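Local coordinates for imidazoleglycerol-phosphate dehydratase (Pyrococcus furiosus, PDB 5DNL), which catalyses the manganese-dependent dehydration of imidazoleglycerol phosphate to imidazoleacetol phosphate, the sixth step of histidine biosynthesis, and is bound here to a triazolyl phosphonate inhibitor, at residues Asp24-His29 with His53-Ile58; Asp28-Ala33 with His146-Ala151; Ala80-Asp85 with Ala151-Gly156. All coordinates share one frame; numbering follows the deposited sequence. Where two conformers were deposited one is given.

Contact 1: Asp24-His29 with His53-Ile58; sequences DLILDH and HLWEDI. With MN (manganese (II) ion), chain E; MN (manganese (II) ion), chain B; MN (manganese (II) ion), chain D; 5DL ([(2S)-2-hydroxy-3-(1H-1,2,4-triazol-1-yl)propyl]phosphonic acid), chain F.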
loop_
_atom_site.group_PDB
_atom_site.type_symbol
_atom_site.label_atom_id
_atom_site.label_comp_id
_atom_site.label_asym_id
_atom_site.label_seq_id
_atom_site.Cartn_x
_atom_site.Cartn_y
_atom_site.Cartn_z
ATOM N N ASP A 24 42.507 -21.359 -16.626
ATOM C CA ASP A 24 41.196 -20.720 -16.641
ATOM C C ASP A 24 41.419 -19.421 -17.438
ATOM O O ASP A 24 42.121 -18.523 -16.956
ATOM C CB ASP A 24 40.784 -20.460 -15.190
ATOM C CG ASP A 24 39.488 -19.681 -15.050
ATOM O OD1 ASP A 24 39.131 -18.903 -15.940
ATOM O OD2 ASP A 24 38.841 -19.838 -14.016
ATOM N N LEU A 25 40.862 -19.330 -18.650
ATOM C CA LEU A 25 41.163 -18.193 -19.513
ATOM C C LEU A 25 40.616 -16.874 -18.979
ATOM O O LEU A 25 41.194 -15.811 -19.237
ATOM C CB LEU A 25 40.660 -18.408 -20.943
ATOM C CG LEU A 25 41.283 -19.583 -21.693
ATOM C CD1 LEU A 25 40.743 -19.662 -23.123
ATOM C CD2 LEU A 25 42.794 -19.496 -21.704
ATOM N N ILE A 26 39.522 -16.941 -18.222
ATOM C CA ILE A 26 38.975 -15.738 -17.603
ATOM C C ILE A 26 39.936 -15.217 -16.534
ATOM O O ILE A 26 40.254 -14.014 -16.496
ATOM C CB ILE A 26 37.586 -15.971 -16.961
ATOM C CG1 ILE A 26 36.575 -16.544 -17.979
ATOM C CG2 ILE A 26 37.075 -14.713 -16.278
ATOM C CD1 ILE A 26 36.089 -15.582 -19.022
ATOM N N LEU A 27 40.374 -16.098 -15.641
ATOM C CA LEU A 27 41.297 -15.691 -14.596
ATOM C C LEU A 27 42.619 -15.228 -15.175
ATOM O O LEU A 27 43.216 -14.276 -14.673
ATOM C CB LEU A 27 41.521 -16.820 -13.577
ATOM C CG LEU A 27 42.324 -16.423 -12.348
ATOM C CD1 LEU A 27 41.701 -15.255 -11.586
ATOM C CD2 LEU A 27 42.440 -17.649 -11.446
ATOM N N ASP A 28 43.083 -15.900 -16.230
ATOM C CA ASP A 28 44.332 -15.455 -16.875
ATOM C C ASP A 28 44.215 -14.004 -17.329
ATOM O O ASP A 28 45.138 -13.227 -17.122
ATOM C CB ASP A 28 44.703 -16.315 -18.097
ATOM C CG ASP A 28 45.154 -17.720 -17.752
ATOM O OD1 ASP A 28 45.434 -18.023 -16.581
ATOM O OD2 ASP A 28 45.226 -18.523 -18.721
ATOM N N HIS A 29 43.080 -13.651 -17.919
ATOM C CA HIS A 29 42.816 -12.280 -18.378
ATOM C C HIS A 29 42.753 -11.315 -17.191
ATOM O O HIS A 29 43.348 -10.258 -17.224
ATOM C CB HIS A 29 41.534 -12.237 -19.215
ATOM C CG HIS A 29 41.196 -10.890 -19.759
ATOM N ND1 HIS A 29 42.131 -10.047 -20.325
ATOM C CD2 HIS A 29 40.005 -10.266 -19.885
ATOM C CE1 HIS A 29 41.533 -8.938 -20.724
ATOM N NE2 HIS A 29 40.240 -9.062 -20.499
ATOM N N HIS A 53 38.219 -23.186 -5.975
ATOM C CA HIS A 53 39.482 -23.430 -5.279
ATOM C C HIS A 53 40.629 -22.668 -5.968
ATOM O O HIS A 53 41.493 -22.113 -5.308
ATOM C CB HIS A 53 39.821 -24.908 -5.199
ATOM C CG HIS A 53 38.821 -25.729 -4.440
ATOM N ND1 HIS A 53 38.673 -27.080 -4.654
ATOM C CD2 HIS A 53 37.926 -25.409 -3.477
ATOM C CE1 HIS A 53 37.738 -27.558 -3.861
ATOM N NE2 HIS A 53 37.283 -26.568 -3.121
ATOM N N LEU A 54 40.634 -22.645 -7.296
ATOM C CA LEU A 54 41.623 -21.876 -8.036
ATOM C C LEU A 54 41.585 -20.394 -7.728
ATOM O O LEU A 54 42.591 -19.783 -7.405
ATOM C CB LEU A 54 41.448 -22.070 -9.537
ATOM C CG LEU A 54 42.324 -21.218 -10.436
ATOM C CD1 LEU A 54 43.792 -21.632 -10.324
ATOM C CD2 LEU A 54 41.823 -21.266 -11.870
ATOM N N TRP A 55 40.406 -19.786 -7.846
ATOM C CA TRP A 55 40.298 -18.331 -7.642
ATOM C C TRP A 55 40.699 -17.912 -6.223
ATOM O O TRP A 55 41.417 -16.934 -6.018
ATOM C CB TRP A 55 38.897 -17.808 -8.026
ATOM C CG TRP A 55 38.676 -17.697 -9.515
ATOM C CD1 TRP A 55 38.748 -18.712 -10.436
ATOM C CD2 TRP A 55 38.377 -16.501 -10.258
ATOM N NE1 TRP A 55 38.500 -18.219 -11.691
ATOM C CE2 TRP A 55 38.271 -16.874 -11.614
ATOM C CE3 TRP A 55 38.167 -15.154 -9.904
ATOM C CZ2 TRP A 55 37.979 -15.954 -12.615
ATOM C CZ3 TRP A 55 37.870 -14.248 -10.899
ATOM C CH2 TRP A 55 37.786 -14.652 -12.237
ATOM N N GLU A 56 40.189 -18.640 -5.238
ATOM C CA GLU A 56 40.506 -18.359 -3.842
ATOM C C GLU A 56 41.999 -18.574 -3.593
ATOM O O GLU A 56 42.642 -17.725 -2.975
ATOM C CB GLU A 56 39.685 -19.280 -2.943
ATOM C CG GLU A 56 40.073 -19.201 -1.484
ATOM C CD GLU A 56 39.070 -19.854 -0.565
ATOM O OE1 GLU A 56 38.073 -20.431 -1.058
ATOM O OE2 GLU A 56 39.307 -19.813 0.656
ATOM N N ASP A 57 42.544 -19.708 -4.049
ATOM C CA ASP A 57 43.923 -20.033 -3.717
ATOM C C ASP A 57 44.939 -19.159 -4.467
ATOM O O ASP A 57 46.000 -18.846 -3.935
ATOM C CB ASP A 57 44.156 -21.510 -3.944
ATOM C CG ASP A 57 43.334 -22.388 -2.992
ATOM O OD1 ASP A 57 42.536 -21.876 -2.146
ATOM O OD2 ASP A 57 43.482 -23.618 -3.096
ATOM N N ILE A 58 44.575 -18.730 -5.669
ATOM C CA ILE A 58 45.314 -17.682 -6.381
ATOM C C ILE A 58 45.325 -16.410 -5.558
ATOM O O ILE A 58 46.371 -15.763 -5.380
ATOM C CB ILE A 58 44.725 -17.457 -7.798
ATOM C CG1 ILE A 58 45.164 -18.579 -8.753
ATOM C CG2 ILE A 58 45.058 -16.073 -8.355
ATOM C CD1 ILE A 58 46.574 -18.457 -9.303
HETATM MN MN MN E . 38.567 -7.819 -21.244
HETATM MN MN MN B . 35.654 -26.954 -1.452
HETATM MN MN MN D . 35.960 -20.459 -0.486
HETATM N N1 5DL F . 35.860 -24.905 -0.575
HETATM C C3 5DL F . 36.502 -23.370 0.939
HETATM N N2 5DL F . 36.337 -24.675 0.692
HETATM C C8 5DL F . 37.949 -27.702 2.404
HETATM C C7 5DL F . 37.714 -26.700 1.273
HETATM C C6 5DL F . 36.624 -25.716 1.672
HETATM C C5 5DL F . 35.752 -23.670 -1.077
HETATM O O10 5DL F . 39.476 -25.970 3.765
HETATM P P9 5DL F . 38.428 -27.003 4.009
HETATM O O11 5DL F . 38.895 -28.164 4.853
HETATM O O12 5DL F . 37.201 -26.390 4.668
HETATM O O13 5DL F . 37.325 -27.365 0.062
HETATM N N4 5DL F . 36.129 -22.712 -0.199
HETATM O O HOH W 1 36.874 -20.404 1.518
#

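Contact 2: Asp28-Ala33 with His146-Ala151; sequences DHMLTA and HIVEAA. With MN (manganese (II) ion), chain E; MN (manganese (II) ion), chain C; 5DL ([(2S)-2-hydroxy-3-(1H-1,2,4-triazol-1-yl)propyl]phosphonic acid), chain G.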
loop_
_atom_site.group_PDB
_atom_site.type_symbol
_atom_site.label_atom_id
_atom_site.label_comp_id
_atom_site.label_asym_id
_atom_site.label_seq_id
_atom_site.Cartn_x
_atom_site.Cartn_y
_atom_site.Cartn_z
ATOM N N ASP A 28 43.083 -15.900 -16.230
ATOM C CA ASP A 28 44.332 -15.455 -16.875
ATOM C C ASP A 28 44.215 -14.004 -17.329
ATOM O O ASP A 28 45.138 -13.227 -17.122
ATOM C CB ASP A 28 44.703 -16.315 -18.097
ATOM C CG ASP A 28 45.154 -17.720 -17.752
ATOM O OD1 ASP A 28 45.434 -18.023 -16.581
ATOM O OD2 ASP A 28 45.226 -18.523 -18.721
ATOM N N HIS A 29 43.080 -13.651 -17.919
ATOM C CA HIS A 29 42.816 -12.280 -18.378
ATOM C C HIS A 29 42.753 -11.315 -17.191
ATOM O O HIS A 29 43.348 -10.258 -17.224
ATOM C CB HIS A 29 41.534 -12.237 -19.215
ATOM C CG HIS A 29 41.196 -10.890 -19.759
ATOM N ND1 HIS A 29 42.131 -10.047 -20.325
ATOM C CD2 HIS A 29 40.005 -10.266 -19.885
ATOM C CE1 HIS A 29 41.533 -8.938 -20.724
ATOM N NE2 HIS A 29 40.240 -9.062 -20.499
ATOM N N MET A 30 42.039 -11.691 -16.137
ATOM C CA MET A 30 41.908 -10.833 -14.965
ATOM C C MET A 30 43.253 -10.600 -14.287
ATOM O O MET A 30 43.546 -9.485 -13.879
ATOM C CB MET A 30 40.916 -11.429 -13.964
ATOM C CG MET A 30 39.460 -11.457 -14.414
ATOM S SD MET A 30 38.784 -9.901 -15.006
ATOM C CE MET A 30 39.022 -10.112 -16.760
ATOM N N LEU A 31 44.059 -11.654 -14.178
ATOM C CA LEU A 31 45.385 -11.528 -13.571
ATOM C C LEU A 31 46.337 -10.743 -14.450
ATOM O O LEU A 31 47.202 -10.040 -13.935
ATOM C CB LEU A 31 45.987 -12.882 -13.229
ATOM C CG LEU A 31 45.256 -13.690 -12.160
ATOM C CD1 LEU A 31 45.806 -15.104 -12.127
ATOM C CD2 LEU A 31 45.372 -13.025 -10.790
ATOM N N THR A 32 46.199 -10.873 -15.762
ATOM C CA THR A 32 46.990 -10.056 -16.694
ATOM C C THR A 32 46.685 -8.580 -16.474
ATOM O O THR A 32 47.595 -7.751 -16.369
ATOM C CB THR A 32 46.747 -10.496 -18.142
ATOM O OG1 THR A 32 47.181 -11.851 -18.296
ATOM C CG2 THR A 32 47.508 -9.627 -19.138
ATOM N N ALA A 33 45.400 -8.254 -16.319
ATOM C CA ALA A 33 44.983 -6.886 -15.992
ATOM C C ALA A 33 45.572 -6.456 -14.648
ATOM O O ALA A 33 46.176 -5.404 -14.534
ATOM C CB ALA A 33 43.462 -6.795 -15.960
ATOM N N HIS A 146 32.870 -6.016 -17.838
ATOM C CA HIS A 146 33.353 -4.653 -17.599
ATOM C C HIS A 146 33.501 -4.386 -16.090
ATOM O O HIS A 146 34.488 -3.798 -15.650
ATOM C CB HIS A 146 32.442 -3.617 -18.218
ATOM C CG HIS A 146 32.368 -3.699 -19.709
ATOM N ND1 HIS A 146 31.352 -3.110 -20.433
ATOM C CD2 HIS A 146 33.176 -4.306 -20.612
ATOM C CE1 HIS A 146 31.552 -3.327 -21.717
ATOM N NE2 HIS A 146 32.637 -4.065 -21.856
ATOM N N ILE A 147 32.534 -4.851 -15.305
ATOM C CA ILE A 147 32.558 -4.668 -13.849
ATOM C C ILE A 147 33.727 -5.424 -13.226
ATOM O O ILE A 147 34.502 -4.856 -12.441
ATOM C CB ILE A 147 31.212 -5.088 -13.206
ATOM C CG1 ILE A 147 30.111 -4.121 -13.629
ATOM C CG2 ILE A 147 31.326 -5.137 -11.693
ATOM C CD1 ILE A 147 28.694 -4.640 -13.423
ATOM N N VAL A 148 33.851 -6.704 -13.555
ATOM C CA VAL A 148 34.871 -7.551 -12.927
ATOM C C VAL A 148 36.271 -7.107 -13.396
ATOM O O VAL A 148 37.198 -6.983 -12.581
ATOM C CB VAL A 148 34.597 -9.025 -13.190
ATOM C CG1 VAL A 148 35.723 -9.919 -12.680
ATOM C CG2 VAL A 148 33.297 -9.442 -12.518
ATOM N N GLU A 149 36.440 -6.856 -14.695
ATOM C CA GLU A 149 37.758 -6.411 -15.161
ATOM C C GLU A 149 38.117 -5.047 -14.564
ATOM O O GLU A 149 39.269 -4.837 -14.204
ATOM C CB GLU A 149 37.868 -6.399 -16.691
ATOM C CG GLU A 149 39.287 -6.193 -17.188
ATOM C CD GLU A 149 39.439 -6.309 -18.668
ATOM O OE1 GLU A 149 38.510 -6.793 -19.366
ATOM O OE2 GLU A 149 40.507 -5.837 -19.136
ATOM N N ALA A 150 37.169 -4.115 -14.460
ATOM C CA ALA A 150 37.458 -2.850 -13.791
ATOM C C ALA A 150 37.925 -3.067 -12.345
ATOM O O ALA A 150 38.838 -2.400 -11.875
ATOM C CB ALA A 150 36.258 -1.920 -13.837
ATOM N N ALA A 151 37.310 -4.017 -11.642
ATOM C CA ALA A 151 37.758 -4.360 -10.294
ATOM C C ALA A 151 39.200 -4.859 -10.261
ATOM O O ALA A 151 39.967 -4.453 -9.400
ATOM C CB ALA A 151 36.824 -5.389 -9.681
HETATM MN MN MN E . 38.567 -7.819 -21.244
HETATM MN MN MN C . 33.434 -4.700 -23.917
HETATM N N1 5DL G . 37.151 -6.289 -22.063
HETATM C C3 5DL G . 36.543 -4.303 -22.926
HETATM N N2 5DL G . 37.512 -4.987 -22.308
HETATM C C8 5DL G . 41.278 -4.281 -22.162
HETATM C C7 5DL G . 40.012 -5.023 -22.597
HETATM C C6 5DL G . 38.793 -4.397 -21.936
HETATM C C5 5DL G . 35.915 -6.352 -22.569
HETATM O O10 5DL G . 40.856 -2.307 -23.926
HETATM P P9 5DL G . 41.331 -2.505 -22.526
HETATM O O11 5DL G . 42.758 -2.069 -22.295
HETATM O O12 5DL G . 40.436 -1.770 -21.539
HETATM O O13 5DL G . 40.077 -6.413 -22.243
HETATM N N4 5DL G . 35.506 -5.177 -23.101
HETATM O O HOH W 2 34.340 -2.733 -24.324
#

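Contact 3: Ala80-Asp85 with Ala151-Gly156; sequences AIMPMD and AFKGLG. With 5DL ([(2S)-2-hydroxy-3-(1H-1,2,4-triazol-1-yl)propyl]phosphonic acid), chain G.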
loop_
_atom_site.group_PDB
_atom_site.type_symbol
_atom_site.label_atom_id
_atom_site.label_comp_id
_atom_site.label_asym_id
_atom_site.label_seq_id
_atom_site.Cartn_x
_atom_site.Cartn_y
_atom_site.Cartn_z
ATOM N N ALA A 80 41.718 3.277 -6.209
ATOM C CA ALA A 80 41.565 3.461 -7.643
ATOM C C ALA A 80 40.087 3.588 -7.957
ATOM O O ALA A 80 39.267 2.941 -7.319
ATOM C CB ALA A 80 42.174 2.297 -8.401
ATOM N N ILE A 81 39.737 4.427 -8.913
ATOM C CA ILE A 81 38.392 4.440 -9.481
ATOM C C ILE A 81 38.609 4.110 -10.939
ATOM O O ILE A 81 39.290 4.868 -11.636
ATOM C CB ILE A 81 37.665 5.769 -9.291
ATOM C CG1 ILE A 81 37.380 5.985 -7.805
ATOM C CG2 ILE A 81 36.362 5.760 -10.073
ATOM C CD1 ILE A 81 36.762 7.335 -7.462
ATOM N N MET A 82 38.058 2.985 -11.381
ATOM C CA MET A 82 38.313 2.472 -12.717
ATOM C C MET A 82 37.035 2.393 -13.535
ATOM O O MET A 82 36.122 1.663 -13.143
ATOM C CB MET A 82 38.927 1.080 -12.608
ATOM C CG MET A 82 39.556 0.577 -13.890
ATOM S SD MET A 82 41.084 1.460 -14.279
ATOM C CE MET A 82 41.499 2.147 -12.658
ATOM N N PRO A 83 36.969 3.130 -14.655
ATOM C CA PRO A 83 35.906 2.971 -15.620
ATOM C C PRO A 83 36.210 1.844 -16.586
ATOM O O PRO A 83 37.382 1.564 -16.877
ATOM C CB PRO A 83 35.864 4.315 -16.350
ATOM C CG PRO A 83 37.227 4.873 -16.217
ATOM C CD PRO A 83 37.867 4.260 -15.021
ATOM N N MET A 84 35.165 1.178 -17.054
ATOM C CA MET A 84 35.245 0.376 -18.263
ATOM C C MET A 84 33.893 0.450 -18.938
ATOM O O MET A 84 32.942 -0.251 -18.528
ATOM C CB MET A 84 35.649 -1.070 -17.991
ATOM C CG MET A 84 35.748 -1.830 -19.312
ATOM S SD MET A 84 36.488 -3.468 -19.289
ATOM C CE MET A 84 38.040 -3.083 -18.522
ATOM N N ASP A 85 33.800 1.272 -19.982
ATOM C CA ASP A 85 32.540 1.576 -20.644
ATOM C C ASP A 85 31.475 1.923 -19.571
ATOM O O ASP A 85 31.699 2.847 -18.792
ATOM C CB ASP A 85 32.138 0.433 -21.577
ATOM C CG ASP A 85 33.143 0.192 -22.705
ATOM O OD1 ASP A 85 34.194 0.870 -22.785
ATOM O OD2 ASP A 85 32.838 -0.674 -23.532
ATOM N N ALA A 151 37.310 -4.017 -11.642
ATOM C CA ALA A 151 37.758 -4.360 -10.294
ATOM C C ALA A 151 39.200 -4.859 -10.261
ATOM O O ALA A 151 39.967 -4.453 -9.400
ATOM C CB ALA A 151 36.824 -5.389 -9.681
ATOM N N PHE A 152 39.569 -5.737 -11.189
ATOM C CA PHE A 152 40.952 -6.239 -11.247
ATOM C C PHE A 152 41.954 -5.141 -11.636
ATOM O O PHE A 152 43.042 -5.050 -11.031
ATOM C CB PHE A 152 41.092 -7.451 -12.169
ATOM C CG PHE A 152 40.729 -8.748 -11.516
ATOM C CD1 PHE A 152 39.423 -9.212 -11.486
ATOM C CD2 PHE A 152 41.712 -9.525 -10.926
ATOM C CE1 PHE A 152 39.103 -10.433 -10.895
ATOM C CE2 PHE A 152 41.410 -10.746 -10.311
ATOM C CZ PHE A 152 40.095 -11.209 -10.303
ATOM N N LYS A 153 41.599 -4.304 -12.605
ATOM C CA LYS A 153 42.459 -3.154 -12.951
ATOM C C LYS A 153 42.639 -2.261 -11.725
ATOM O O LYS A 153 43.746 -1.792 -11.421
ATOM C CB LYS A 153 41.846 -2.327 -14.080
ATOM C CG LYS A 153 41.801 -2.965 -15.455
ATOM C CD LYS A 153 41.363 -1.938 -16.487
ATOM C CE LYS A 153 41.408 -2.465 -17.919
ATOM N NZ LYS A 153 41.202 -1.328 -18.861
ATOM N N GLY A 154 41.534 -2.020 -11.020
ATOM C CA GLY A 154 41.541 -1.206 -9.839
ATOM C C GLY A 154 42.363 -1.754 -8.702
ATOM O O GLY A 154 43.038 -0.999 -8.017
ATOM N N LEU A 155 42.257 -3.053 -8.456
ATOM C CA LEU A 155 43.133 -3.699 -7.475
ATOM C C LEU A 155 44.599 -3.487 -7.822
ATOM O O LEU A 155 45.405 -3.193 -6.939
ATOM C CB LEU A 155 42.814 -5.179 -7.358
ATOM C CG LEU A 155 41.560 -5.494 -6.543
ATOM C CD1 LEU A 155 41.134 -6.925 -6.816
ATOM C CD2 LEU A 155 41.786 -5.276 -5.062
ATOM N N GLY A 156 44.940 -3.645 -9.097
ATOM C CA GLY A 156 46.326 -3.428 -9.518
ATOM C C GLY A 156 46.766 -2.006 -9.253
ATOM O O GLY A 156 47.820 -1.793 -8.622
HETATM N N1 5DL G . 37.151 -6.289 -22.063
HETATM C C3 5DL G . 36.543 -4.303 -22.926
HETATM N N2 5DL G . 37.512 -4.987 -22.308
HETATM C C8 5DL G . 41.278 -4.281 -22.162
HETATM C C7 5DL G . 40.012 -5.023 -22.597
HETATM C C6 5DL G . 38.793 -4.397 -21.936
HETATM C C5 5DL G . 35.915 -6.352 -22.569
HETATM O O10 5DL G . 40.856 -2.307 -23.926
HETATM P P9 5DL G . 41.331 -2.505 -22.526
HETATM O O11 5DL G . 42.758 -2.069 -22.295
HETATM O O12 5DL G . 40.436 -1.770 -21.539
HETATM O O13 5DL G . 40.077 -6.413 -22.243
HETATM N N4 5DL G . 35.506 -5.177 -23.101
HETATM O O HOH W 3 38.983 0.481 -18.803
#

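Contact 1: Asp24-His29 with His53-Ile58
The polar part of this contact centres on D24, the N-cap residue of helix 25-38. Its CG is anti to the backbone N (chi1 175°), so the carboxylate turns back over the first helical turn. OD1 accepts a hydrogen bond from the backbone N of L27, with a weaker one from I26 N, while OD2 takes the indole N-H of W55, with NE1 to OD2 at 2.9 Å and nearly straight at 168°. The oxygen lies close to the indole plane, and the N-H approaches OD2 from above the carboxylate plane. R51 adds a salt bridge to OD2, so cap, indole and guanidinium all share one buried acid.

The apolar part is led by L27. Its CD1 stands over the six-membered ring of W55, a CH-pi contact 3.6 Å from the centroid, and I26 CG2 touches the same ring at its edge. The other branch of L27 meets L54 CD2 with its CD2 at 3.7 Å and I58 CG1 at 3.9 Å.

This is helix-helix packing in which an N-cap aspartate also receives an indole N-H. H53 and E56, in the same turns but without contact to segment 24-29, each bind a manganese at the inhibitor. Segments 25-29 and 53-58 run roughly parallel, 22° apart, with strand 42-48 packed on D24, L54 and I58, and helix 116-130 against W55 and I58.

Contact 2: Asp28-Ala33 with His146-Ala151
A manganese ion, rather than a hydrogen bond, ties the polar ends of these two helices together. H29 NE2 and E149 OE1 come within 3.1 Å of each other because both bind the same metal, at 2.2 Å from Mn to H29 NE2 and 2.1 Å from Mn to E149 OE1. The imidazole and carboxylate planes are nearly perpendicular, 76° apart. Both side chains leave their helices with CG anti to the backbone N, and E149 stays extended beyond it, which carries its carboxylate across to the metal. The inhibitor adds triazole N1 and hydroxyl O13 to this ion, O13 lying in the plane of the H29 ring at its edge. H145, and H53 of a neighbouring subunit, complete the six ligands. Direct coordination to a divalent cation would be expected to favour the ionised form of E149.

The triazole then bridges to a second manganese through N4. H146 holds that ion, with NE2 at 2.3 Å from the metal, in company with a water and with H52, E56 and E121 of the neighbouring subunit. D86 accepts from the other side of the H146 ring at ND1 and so fixes its rotation. The contact is thus one subunit's share of a dimanganese active site formed between subunits.

Next to the metal-bound pair, M30 supplies the apolar contact. Its chain bends at chi2 and chi3, laying SD 3.6 Å from E149 CA and 3.8 Å from V148 CG1, while CE rests against CB and CG of E149, the two chains crossing at about a right angle.

The axes of segments 28-33 and 146-151 are inclined by 41° and approach to 9.5 Å. F114 packs on M30 and V148 from a loop, and strands 77-84 and 87-94 also pack on helix 144-162, through H146, E149 and A150 among others.

Contact 3: Ala80-Asp85 with Ala151-Gly156
The flat group that matters here is the triazole of the bound inhibitor: SD of M84 sits above its plane, 3.5 Å from N2 of the inhibitor. The two protein rings point elsewhere. F152 leaves the helix away from the strand and meets F122 with planes about 35° apart, and P83 turns its ring toward S92 of a neighbouring subunit.

Between strand and helix, K153 does most of the touching. Its CG is anti to the carbonyl carbon and the chain is extended from there on, so it runs alongside the strand, crossed at about right angles by two methionines. M82, with CG anti to the backbone N (chi1 -165°), sets CG 3.7 Å from K153 CB; the bend beyond keeps SD against the same lysine. M84 reaches out extended and then folds at chi3, pressing CE against K153 CE at 3.5 Å, tighter than ordinary van der Waals contact. The ammonium beyond is well gripped: K153 NZ donates to phosphonate O12 of the inhibitor at 2.8 Å and to a water at 2.9 Å, and that water in turn donates to P83 O, 2.7 Å away. This ties the lysine tip to both ligand and strand.

At G154 the backbones come nearest. A80 and G154 have their CA atoms 5.2 Å apart, and A80 CB rests 3.4 Å from G154 O.

The arrangement is a helix packed on a sheet and carrying a phosphonate-binding lysine. Strand 77-84, an outer strand within the chain, is bonded to strand 87-94. Helix segment 151-156 runs roughly antiparallel to strand 80-84 (148°), with A151 and L155 on strand 133-140 and F152 on helix 25-38.

In the fold
Helix 25-38 links contact 1 to contact 2, whose centres lie about 11 Å apart, and W55 CH2 reaches M30 CG at 4.2 Å between them. Helix 144-162 links contact 2 to contact 3, centres about 8 Å apart, with M84 CE against E149 CD at 3.5 Å. Contacts 1 and 3, centres about 18 Å apart, still meet where W55 CZ3 touches F152 CZ at 3.8 Å. The result is a core of helices lying between two sheets. Contacts 2 and 3 serve one active site, giving it metal ligands and a phosphonate-binding lysine; contact 1 contributes H29 to that site and H53 and E56 to another, so each site is built across subunits of the 24-chain assembly.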